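Oxygen-independent coproporphyrinogen III oxidase (Escherichia coli, PDB 1OLT) catalyses the oxygen-independent oxidative decarboxylation of two propionate groups of coproporphyrinogen III, giving protoporphyrinogen IX in heme biosynthesis, with a [4Fe-4S] cluster and S-adenosylmethionine. Local coordinates at residues K120-R131 with D154-F164. Sequence-based numbering, arbitrary orientation.
Sequences KAQISRLMKLLR and DVLDHLRAEGF
S124 OG donates a short hydrogen bond to E162 OE2 (2.6 Å), meeting it from above the carboxylate plane. Serine suits the place because its hydroxyl donates and accepts at once: S124 OG also takes a weak bond from H158 NE2 (2.8 Å). With CG anti to the backbone N (chi1 -172°), H158 reaches across; its NE2 leans weakly on K120 O too (3.0 Å), and K120 CB packs over the ring face, a CH-pi contact. K120 NZ pairs with D154, though its position is less sure. Waters link E162 OE1 to S124 O and R131 NE, while R131, extended from CG to NE, brings NH2 to E162 O (3.0 Å). With an alanine at E162, the S124 hydroxyl and both waters would probably lose their carboxylate partner. Helices 120-133 and 154-161 are neighbouring outer helices of the radical SAM core, a partial TIM-type barrel; strand 140-146 runs between them in sequence, and they lie nearly parallel, axes 10.5 Å apart. Facing the sheet, the contact is apolar. Branched I123 sends CD1 to L159 CD2 (3.9 Å), and in the modelled conformer flexible M127 bends, setting SD obliquely beside the F164 ring, a Met-aromatic contact; F164 also packs on W110. After helix 154-161, G163 takes positive phi in a Schellman motif; a CB would jam against the preceding carbonyl and strike R131 NH2.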
ATOM      1  N   LYS A 120       1.650   2.758 -24.630  1.00 12.92           N
ATOM      2  CA  LYS A 120       1.415   1.343 -24.963  1.00 13.54           C
ATOM      3  C   LYS A 120       2.654   0.551 -25.295  1.00 13.65           C
ATOM      4  O   LYS A 120       2.848  -0.586 -24.821  1.00 12.78           O
ATOM      5  CB  LYS A 120       0.385   1.229 -26.108  1.00 14.91           C
ATOM      6  CG  LYS A 120      -1.057   1.719 -25.751  1.00 18.48           C
ATOM      7  CD  LYS A 120      -1.978   1.598 -27.038  1.00 21.35           C
ATOM      8  CE  LYS A 120      -3.226   2.436 -26.917  1.00 28.59           C
ATOM      9  NZ  LYS A 120      -4.283   2.170 -28.050  1.00 34.47           N
ATOM     10  N   ALA A 121       3.541   1.144 -26.110  1.00 13.84           N
ATOM     11  CA  ALA A 121       4.805   0.481 -26.455  1.00 13.67           C
ATOM     12  C   ALA A 121       5.699   0.260 -25.231  1.00 13.35           C
ATOM     13  O   ALA A 121       6.248  -0.792 -25.086  1.00 13.38           O
ATOM     14  CB  ALA A 121       5.597   1.276 -27.563  1.00 14.19           C
ATOM     15  N   GLN A 122       5.796   1.232 -24.364  1.00 12.54           N
ATOM     16  CA  GLN A 122       6.565   1.128 -23.130  1.00 12.74           C
ATOM     17  C   GLN A 122       5.981   0.077 -22.134  1.00 12.71           C
ATOM     18  O   GLN A 122       6.713  -0.730 -21.546  1.00 11.88           O
ATOM     19  CB  GLN A 122       6.673   2.534 -22.462  1.00 13.44           C
ATOM     20  CG  GLN A 122       7.522   3.449 -23.298  1.00 14.81           C
ATOM     21  CD  GLN A 122       7.353   4.886 -22.961  1.00 14.92           C
ATOM     22  OE1 GLN A 122       6.348   5.289 -22.295  1.00 14.23           O
ATOM     23  NE2 GLN A 122       8.272   5.728 -23.503  1.00 13.71           N
ATOM     24  N   ILE A 123       4.669   0.068 -21.987  1.00 12.86           N
ATOM     25  CA  ILE A 123       3.982  -0.941 -21.170  1.00 12.75           C
ATOM     26  C   ILE A 123       4.361  -2.290 -21.709  1.00 12.20           C
ATOM     27  O   ILE A 123       4.739  -3.188 -20.954  1.00 11.63           O
ATOM     28  CB  ILE A 123       2.467  -0.758 -21.262  1.00 12.31           C
ATOM     29  CG1 ILE A 123       2.063   0.455 -20.462  1.00 14.89           C
ATOM     30  CG2 ILE A 123       1.761  -1.995 -20.749  1.00 14.00           C
ATOM     31  CD1 ILE A 123       0.686   0.968 -20.766  1.00 17.04           C
ATOM     32  N   SER A 124       4.247  -2.468 -23.032  1.00 12.34           N
ATOM     33  CA  SER A 124       4.578  -3.766 -23.627  1.00 13.20           C
ATOM     34  C   SER A 124       6.028  -4.153 -23.427  1.00 12.77           C
ATOM     35  O   SER A 124       6.359  -5.351 -23.180  1.00 12.32           O
ATOM     36  CB  SER A 124       4.256  -3.826 -25.141  1.00 13.41           C
ATOM     37  OG  SER A 124       2.882  -3.664 -25.379  1.00 13.38           O
ATOM     38  N   ARG A 125       6.902  -3.167 -23.594  1.00 12.17           N
ATOM     39  CA  ARG A 125       8.326  -3.426 -23.407  1.00 12.40           C
ATOM     40  C   ARG A 125       8.646  -3.943 -21.963  1.00 11.90           C
ATOM     41  O   ARG A 125       9.412  -4.884 -21.781  1.00 11.00           O
ATOM     42  CB  ARG A 125       9.170  -2.187 -23.704  1.00 12.15           C
ATOM     43  CG  ARG A 125      10.684  -2.374 -23.531  1.00 11.92           C
ATOM     44  CD  ARG A 125      11.507  -1.073 -23.711  1.00 13.64           C
ATOM     45  NE  ARG A 125      12.880  -1.319 -23.309  1.00 14.51           N
ATOM     46  CZ  ARG A 125      13.762  -0.374 -23.086  1.00 15.84           C
ATOM     47  NH1 ARG A 125      13.434   0.894 -23.220  1.00 14.30           N
ATOM     48  NH2 ARG A 125      15.013  -0.704 -22.729  1.00 16.84           N
ATOM     49  N   LEU A 126       8.119  -3.280 -20.963  1.00 12.15           N
ATOM     50  CA  LEU A 126       8.373  -3.677 -19.623  1.00 11.48           C
ATOM     51  C   LEU A 126       7.789  -5.014 -19.287  1.00 12.46           C
ATOM     52  O   LEU A 126       8.459  -5.819 -18.625  1.00 12.45           O
ATOM     53  CB  LEU A 126       7.926  -2.603 -18.646  1.00 11.77           C
ATOM     54  CG  LEU A 126       8.163  -2.863 -17.168  1.00  9.41           C
ATOM     55  CD1 LEU A 126       9.607  -3.227 -16.834  1.00  9.41           C
ATOM     56  CD2 LEU A 126       7.748  -1.687 -16.409  1.00 12.33           C
ATOM     57  N   MET A 127       6.525  -5.258 -19.684  0.70 12.43           N
ATOM     58  CA  MET A 127       5.913  -6.540 -19.412  0.70 12.37           C
ATOM     59  C   MET A 127       6.703  -7.693 -20.031  0.70 12.22           C
ATOM     60  O   MET A 127       6.862  -8.747 -19.458  0.70 12.74           O
ATOM     61  CB  MET A 127       4.485  -6.591 -19.909  0.70 12.08           C
ATOM     62  CG  MET A 127       3.530  -5.893 -19.054  0.70 12.69           C
ATOM     63  SD  MET A 127       3.562  -6.537 -17.325  0.70 14.29           S
ATOM     64  CE  MET A 127       3.634  -8.205 -17.583  0.70 16.40           C
ATOM     65  N   LYS A 128       7.186  -7.468 -21.247  0.50 12.99           N
ATOM     66  CA  LYS A 128       7.964  -8.450 -21.990  0.50 13.01           C
ATOM     67  C   LYS A 128       9.280  -8.746 -21.269  0.50 13.47           C
ATOM     68  O   LYS A 128       9.671  -9.914 -21.144  0.50 13.34           O
ATOM     69  CB  LYS A 128       8.199  -7.977 -23.449  0.50 12.70           C
ATOM     70  CG  LYS A 128       9.083  -8.908 -24.318  0.50 13.14           C
ATOM     71  CD  LYS A 128       9.342  -8.318 -25.730  0.50 12.54           C
ATOM     72  CE  LYS A 128      10.189  -9.264 -26.594  0.50 13.49           C
ATOM     73  NZ  LYS A 128       9.648  -9.326 -28.000  0.50 14.83           N
ATOM     74  N   LEU A 129       9.946  -7.717 -20.762  1.00 14.11           N
ATOM     75  CA  LEU A 129      11.176  -7.922 -19.966  1.00 14.51           C
ATOM     76  C   LEU A 129      10.902  -8.801 -18.720  1.00 13.78           C
ATOM     77  O   LEU A 129      11.689  -9.675 -18.369  1.00 13.89           O
ATOM     78  CB  LEU A 129      11.725  -6.601 -19.461  1.00 14.86           C
ATOM     79  CG  LEU A 129      12.461  -5.768 -20.495  1.00 17.03           C
ATOM     80  CD1 LEU A 129      12.670  -4.394 -19.923  1.00 15.22           C
ATOM     81  CD2 LEU A 129      13.761  -6.450 -20.849  1.00 18.45           C
ATOM     82  N   LEU A 130       9.784  -8.547 -18.082  1.00 12.93           N
ATOM     83  CA  LEU A 130       9.410  -9.240 -16.831  1.00 12.08           C
ATOM     84  C   LEU A 130       9.074 -10.699 -17.164  1.00 12.61           C
ATOM     85  O   LEU A 130       9.570 -11.588 -16.485  1.00 12.33           O
ATOM     86  CB  LEU A 130       8.231  -8.506 -16.140  1.00 11.32           C
ATOM     87  CG  LEU A 130       8.616  -7.194 -15.512  1.00 10.41           C
ATOM     88  CD1 LEU A 130       7.395  -6.363 -15.139  1.00 12.45           C
ATOM     89  CD2 LEU A 130       9.577  -7.385 -14.307  1.00 12.81           C
ATOM     90  N   ARG A 131       8.226 -10.938 -18.181  1.00 12.69           N
ATOM     91  CA  ARG A 131       7.760 -12.273 -18.572  1.00 14.03           C
ATOM     92  C   ARG A 131       8.887 -13.144 -19.088  1.00 14.00           C
ATOM     93  O   ARG A 131       8.845 -14.326 -18.908  1.00 12.11           O
ATOM     94  CB  ARG A 131       6.699 -12.272 -19.723  1.00 14.66           C
ATOM     95  CG  ARG A 131       5.345 -11.767 -19.238  1.00 19.48           C
ATOM     96  CD  ARG A 131       4.154 -12.042 -20.175  1.00 22.34           C
ATOM     97  NE  ARG A 131       2.930 -11.419 -19.619  1.00 25.94           N
ATOM     98  CZ  ARG A 131       2.082 -11.952 -18.704  1.00 27.82           C
ATOM     99  NH1 ARG A 131       2.255 -13.167 -18.143  1.00 26.55           N
ATOM    100  NH2 ARG A 131       1.025 -11.227 -18.352  1.00 29.36           N
ATOM    101  N   ASP A 154      -8.670   3.136 -24.563  1.00 16.62           N
ATOM    102  CA  ASP A 154      -8.071   1.923 -25.123  1.00 16.60           C
ATOM    103  C   ASP A 154      -6.786   1.497 -24.494  1.00 15.20           C
ATOM    104  O   ASP A 154      -6.328   0.422 -24.757  1.00 15.07           O
ATOM    105  CB  ASP A 154      -8.012   1.946 -26.651  1.00 18.60           C
ATOM    106  CG  ASP A 154      -6.923   2.832 -27.182  1.00 22.85           C
ATOM    107  OD1 ASP A 154      -6.082   3.397 -26.432  1.00 23.97           O
ATOM    108  OD2 ASP A 154      -6.828   3.021 -28.391  1.00 36.38           O
ATOM    109  N   VAL A 155      -6.175   2.319 -23.641  1.00 14.56           N
ATOM    110  CA  VAL A 155      -5.042   1.867 -22.836  1.00 14.07           C
ATOM    111  C   VAL A 155      -5.470   0.711 -21.894  1.00 13.75           C
ATOM    112  O   VAL A 155      -4.676  -0.193 -21.601  1.00 12.83           O
ATOM    113  CB  VAL A 155      -4.341   3.036 -22.059  1.00 15.00           C
ATOM    114  CG1 VAL A 155      -3.282   2.548 -21.059  1.00 16.45           C
ATOM    115  CG2 VAL A 155      -3.736   4.070 -23.021  1.00 18.32           C
ATOM    116  N   LEU A 156      -6.717   0.738 -21.404  1.00 13.64           N
ATOM    117  CA  LEU A 156      -7.225  -0.361 -20.582  1.00 13.58           C
ATOM    118  C   LEU A 156      -7.305  -1.662 -21.368  1.00 13.15           C
ATOM    119  O   LEU A 156      -6.921  -2.710 -20.843  1.00 13.42           O
ATOM    120  CB  LEU A 156      -8.590  -0.022 -19.979  1.00 13.74           C
ATOM    121  CG  LEU A 156      -8.603   1.213 -19.062  1.00 15.92           C
ATOM    122  CD1 LEU A 156     -10.006   1.365 -18.503  1.00 19.71           C
ATOM    123  CD2 LEU A 156      -7.550   1.259 -18.002  1.00 16.83           C
ATOM    124  N   ASP A 157      -7.774  -1.621 -22.621  1.00 12.83           N
ATOM    125  CA  ASP A 157      -7.761  -2.823 -23.466  1.00 13.26           C
ATOM    126  C   ASP A 157      -6.315  -3.345 -23.641  1.00 13.27           C
ATOM    127  O   ASP A 157      -6.074  -4.522 -23.589  1.00 11.98           O
ATOM    128  CB  ASP A 157      -8.392  -2.589 -24.818  1.00 14.21           C
ATOM    129  CG  ASP A 157      -9.835  -2.040 -24.685  1.00 16.38           C
ATOM    130  OD1 ASP A 157     -10.046  -0.836 -24.452  1.00 17.44           O
ATOM    131  OD2 ASP A 157     -10.777  -2.776 -24.757  1.00 20.74           O
ATOM    132  N   HIS A 158      -5.379  -2.453 -23.818  1.00 12.44           N
ATOM    133  CA  HIS A 158      -3.989  -2.846 -23.986  1.00 12.79           C
ATOM    134  C   HIS A 158      -3.438  -3.476 -22.713  1.00 12.64           C
ATOM    135  O   HIS A 158      -2.749  -4.490 -22.780  1.00 11.91           O
ATOM    136  CB  HIS A 158      -3.152  -1.666 -24.306  1.00 13.42           C
ATOM    137  CG  HIS A 158      -1.737  -2.011 -24.675  1.00 13.96           C
ATOM    138  ND1 HIS A 158      -1.412  -2.579 -25.877  1.00 15.32           N
ATOM    139  CD2 HIS A 158      -0.574  -1.860 -24.003  1.00 16.22           C
ATOM    140  CE1 HIS A 158      -0.104  -2.765 -25.951  1.00 16.40           C
ATOM    141  NE2 HIS A 158       0.435  -2.325 -24.819  1.00 16.66           N
ATOM    142  N   LEU A 159      -3.741  -2.903 -21.540  1.00 13.01           N
ATOM    143  CA  LEU A 159      -3.326  -3.506 -20.272  1.00 12.75           C
ATOM    144  C   LEU A 159      -3.898  -4.916 -20.108  1.00 12.89           C
ATOM    145  O   LEU A 159      -3.225  -5.853 -19.668  1.00 11.46           O
ATOM    146  CB  LEU A 159      -3.744  -2.637 -19.062  1.00 14.01           C
ATOM    147  CG  LEU A 159      -3.052  -1.272 -19.067  1.00 14.00           C
ATOM    148  CD1 LEU A 159      -3.730  -0.331 -18.130  1.00 13.41           C
ATOM    149  CD2 LEU A 159      -1.597  -1.473 -18.690  1.00 14.50           C
ATOM    150  N   ARG A 160      -5.170  -5.048 -20.397  1.00 13.57           N
ATOM    151  CA  ARG A 160      -5.786  -6.342 -20.388  1.00 15.25           C
ATOM    152  C   ARG A 160      -5.101  -7.350 -21.337  1.00 15.68           C
ATOM    153  O   ARG A 160      -4.857  -8.525 -20.971  1.00 16.12           O
ATOM    154  CB  ARG A 160      -7.205  -6.171 -20.793  1.00 15.43           C
ATOM    155  CG  ARG A 160      -7.993  -7.166 -20.261  1.00 21.08           C
ATOM    156  CD  ARG A 160      -8.440  -6.946 -18.758  1.00 22.54           C
ATOM    157  NE  ARG A 160      -9.252  -8.162 -18.558  1.00 22.07           N
ATOM    158  CZ  ARG A 160      -8.738  -9.320 -18.189  1.00 26.16           C
ATOM    159  NH1 ARG A 160      -7.441  -9.433 -17.844  1.00 28.67           N
ATOM    160  NH2 ARG A 160      -9.512 -10.357 -18.107  1.00 27.92           N
ATOM    161  N   ALA A 161      -4.763  -6.913 -22.544  1.00 14.93           N
ATOM    162  CA  ALA A 161      -4.097  -7.808 -23.495  1.00 15.67           C
ATOM    163  C   ALA A 161      -2.719  -8.165 -22.977  1.00 14.94           C
ATOM    164  O   ALA A 161      -2.241  -9.237 -23.276  1.00 16.50           O
ATOM    165  CB  ALA A 161      -3.996  -7.179 -24.995  1.00 14.85           C
ATOM    166  N   GLU A 162      -2.102  -7.290 -22.208  1.00 13.88           N
ATOM    167  CA  GLU A 162      -0.804  -7.581 -21.574  1.00 14.95           C
ATOM    168  C   GLU A 162      -0.906  -8.404 -20.309  1.00 15.76           C
ATOM    169  O   GLU A 162       0.098  -8.800 -19.779  1.00 16.57           O
ATOM    170  CB  GLU A 162      -0.010  -6.299 -21.283  1.00 15.12           C
ATOM    171  CG  GLU A 162       0.387  -5.531 -22.525  1.00 16.17           C
ATOM    172  CD  GLU A 162       1.523  -6.207 -23.343  1.00 19.94           C
ATOM    173  OE1 GLU A 162       2.220  -7.091 -22.804  1.00 18.20           O
ATOM    174  OE2 GLU A 162       1.697  -5.839 -24.517  1.00 20.74           O
ATOM    175  N   GLY A 163      -2.122  -8.706 -19.852  1.00 15.40           N
ATOM    176  CA  GLY A 163      -2.340  -9.681 -18.793  1.00 15.19           C
ATOM    177  C   GLY A 163      -2.669  -8.972 -17.465  1.00 14.06           C
ATOM    178  O   GLY A 163      -2.853  -9.644 -16.449  1.00 13.15           O
ATOM    179  N   PHE A 164      -2.810  -7.653 -17.479  1.00 12.32           N
ATOM    180  CA  PHE A 164      -3.258  -6.984 -16.228  1.00 13.21           C
ATOM    181  C   PHE A 164      -4.690  -7.385 -15.904  1.00 13.16           C
ATOM    182  O   PHE A 164      -5.519  -7.429 -16.795  1.00 13.07           O
ATOM    183  CB  PHE A 164      -3.128  -5.489 -16.311  1.00 13.00           C
ATOM    184  CG  PHE A 164      -1.703  -5.003 -16.224  1.00 14.78           C
ATOM    185  CD1 PHE A 164      -0.914  -4.901 -17.363  1.00 14.39           C
ATOM    186  CD2 PHE A 164      -1.133  -4.676 -15.012  1.00 14.97           C
ATOM    187  CE1 PHE A 164       0.360  -4.445 -17.261  1.00 13.82           C
ATOM    188  CE2 PHE A 164       0.192  -4.266 -14.931  1.00 15.05           C
ATOM    189  CZ  PHE A 164       0.910  -4.121 -16.060  1.00 13.08           C
TER
HETATM  190  O   HOH W   1      -5.749  -0.773 -27.101  1.00 31.33           O
HETATM  191  O   HOH W   2       4.681  -7.311 -24.099  1.00 23.10           O
HETATM  192  O   HOH W   3       2.353  -9.418 -21.595  1.00 35.25           O